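Local coordinates for protein 3-dehydroshikimate dehydratase (PDB 5HMQ) that converts 3-dehydroshikimate to protocatechuate in a metal-dependent sugar phosphate isomerase-like barrel, which is fused to a dioxygenase-like domain without detectable dioxygenase activity, at residues E112-V116 and N152-A157. Residue numbers count along the deposited sequence, not the author numbering.
Sequences EQLLV and NLVRQA
Both segments are regular alpha-helix; their axes pass 9.5 Å apart with a signed crossing angle of -63°, converging toward the C-terminal ends, where the CA atoms of Val-116 and Ala-157 lie 5.3 Å apart. Glu-112, extended in a tt rotamer, carries OE2 across the gap, where it accepts a weak hydrogen bond from Asn-152 ND2 (3.2 Å; Asn-152 chi1 t). Leu-153, an mt rotamer, packs with Val-116 at the centre of the contact: its CD2 lies 3.7 Å from Val-116 CG2, and its CD1 4.0 Å from Leu-115 CD1. The two segments lie on successive outer helices of the TIM barrel, 112-128 and 147-157, linked through the inner strand 132-136, and Leu-119 prolongs the apolar seam. Gln-156 (mt) donates NE2 to Glu-112 OE2 and to Asn-152 OD1, each at 2.6 Å, while a water donates to its OE1 (2.8 Å) and to Gln-113 OE1 (2.6 Å); Gln-113 NE2 hydrogen-bonds Asp-117 OD1. Ala-157 closes the seam, with Val-116 CG1 4.3 Å from its CB and 3.8 Å from its N.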
loop_
_atom_site.group_PDB
_atom_site.type_symbol
_atom_site.label_atom_id
_atom_site.label_comp_id
_atom_site.label_asym_id
_atom_site.label_seq_id
_atom_site.Cartn_x
_atom_site.Cartn_y
_atom_site.Cartn_z
ATOM N N GLU C 112 43.604 -12.005 9.723
ATOM C CA GLU C 112 42.877 -12.012 10.990
ATOM C C GLU C 112 43.479 -11.019 11.979
ATOM O O GLU C 112 42.761 -10.206 12.573
ATOM C CB GLU C 112 42.872 -13.419 11.584
ATOM C CG GLU C 112 42.151 -13.512 12.917
ATOM C CD GLU C 112 41.910 -14.944 13.350
ATOM O OE1 GLU C 112 42.103 -15.858 12.522
ATOM O OE2 GLU C 112 41.518 -15.155 14.517
ATOM N N GLN C 113 44.799 -11.072 12.169
ATOM C CA GLN C 113 45.439 -10.193 13.141
ATOM C C GLN C 113 45.319 -8.725 12.746
ATOM O O GLN C 113 45.221 -7.854 13.619
ATOM C CB GLN C 113 46.911 -10.576 13.308
ATOM C CG GLN C 113 47.622 -9.831 14.427
ATOM C CD GLN C 113 46.983 -10.070 15.781
ATOM O OE1 GLN C 113 46.595 -11.192 16.106
ATOM N NE2 GLN C 113 46.854 -9.009 16.570
ATOM N N LEU C 114 45.308 -8.429 11.442
ATOM C CA LEU C 114 45.140 -7.045 11.009
ATOM C C LEU C 114 43.736 -6.538 11.317
ATOM O O LEU C 114 43.562 -5.382 11.719
ATOM C CB LEU C 114 45.449 -6.912 9.519
ATOM C CG LEU C 114 45.143 -5.540 8.915
ATOM C CD1 LEU C 114 46.339 -4.994 8.156
ATOM C CD2 LEU C 114 43.932 -5.626 8.003
ATOM N N LEU C 115 42.725 -7.392 11.138
ATOM C CA LEU C 115 41.366 -7.011 11.510
ATOM C C LEU C 115 41.262 -6.774 13.011
ATOM O O LEU C 115 40.583 -5.841 13.453
ATOM C CB LEU C 115 40.376 -8.086 11.064
ATOM C CG LEU C 115 40.355 -8.438 9.575
ATOM C CD1 LEU C 115 39.184 -9.359 9.264
ATOM C CD2 LEU C 115 40.297 -7.181 8.716
ATOM N N VAL C 116 41.923 -7.618 13.808
ATOM C CA VAL C 116 41.959 -7.412 15.254
ATOM C C VAL C 116 42.562 -6.051 15.576
ATOM O O VAL C 116 42.025 -5.289 16.389
ATOM C CB VAL C 116 42.736 -8.551 15.937
ATOM C CG1 VAL C 116 42.945 -8.244 17.411
ATOM C CG2 VAL C 116 42.001 -9.868 15.764
ATOM N N ASN C 152 34.969 -13.766 17.458
ATOM C CA ASN C 152 36.385 -14.120 17.416
ATOM C C ASN C 152 37.257 -12.870 17.395
ATOM O O ASN C 152 38.233 -12.765 18.146
ATOM C CB ASN C 152 36.676 -14.985 16.188
ATOM C CG ASN C 152 38.109 -15.492 16.153
ATOM O OD1 ASN C 152 38.870 -15.310 17.104
ATOM N ND2 ASN C 152 38.497 -16.091 15.035
ATOM N N LEU C 153 36.914 -11.904 16.538
ATOM C CA LEU C 153 37.717 -10.690 16.434
ATOM C C LEU C 153 37.505 -9.781 17.638
ATOM O O LEU C 153 38.463 -9.190 18.151
ATOM C CB LEU C 153 37.386 -9.954 15.137
ATOM C CG LEU C 153 37.653 -10.725 13.842
ATOM C CD1 LEU C 153 37.179 -9.938 12.627
ATOM C CD2 LEU C 153 39.128 -11.070 13.718
ATOM N N VAL C 154 36.259 -9.650 18.100
ATOM C CA VAL C 154 35.977 -8.787 19.245
ATOM C C VAL C 154 36.661 -9.322 20.496
ATOM O O VAL C 154 37.206 -8.557 21.301
ATOM C CB VAL C 154 34.456 -8.641 19.440
ATOM C CG1 VAL C 154 34.143 -7.958 20.763
ATOM C CG2 VAL C 154 33.851 -7.853 18.286
ATOM N N ARG C 155 36.643 -10.644 20.680
ATOM C CA ARG C 155 37.292 -11.244 21.841
ATOM C C ARG C 155 38.793 -10.986 21.824
ATOM O O ARG C 155 39.381 -10.604 22.843
ATOM C CB ARG C 155 36.995 -12.743 21.883
ATOM C CG ARG C 155 37.573 -13.469 23.079
ATOM C CD ARG C 155 37.308 -14.963 22.982
ATOM N NE ARG C 155 37.714 -15.504 21.688
ATOM C CZ ARG C 155 38.973 -15.761 21.347
ATOM N NH1 ARG C 155 39.956 -15.528 22.208
ATOM N NH2 ARG C 155 39.252 -16.252 20.146
ATOM N N GLN C 156 39.435 -11.194 20.671
ATOM C CA GLN C 156 40.876 -10.981 20.579
ATOM C C GLN C 156 41.240 -9.511 20.754
ATOM O O GLN C 156 42.277 -9.193 21.348
ATOM C CB GLN C 156 41.403 -11.502 19.242
ATOM C CG GLN C 156 41.268 -13.002 19.056
ATOM C CD GLN C 156 41.927 -13.482 17.779
ATOM O OE1 GLN C 156 43.105 -13.216 17.539
ATOM N NE2 GLN C 156 41.168 -14.185 16.946
ATOM N N ALA C 157 40.412 -8.600 20.238
ATOM C CA ALA C 157 40.703 -7.178 20.394
ATOM C C ALA C 157 40.645 -6.759 21.858
ATOM O O ALA C 157 41.450 -5.932 22.303
ATOM C CB ALA C 157 39.736 -6.346 19.552
HETATM O O HOH W 1 44.894 -13.072 15.445
#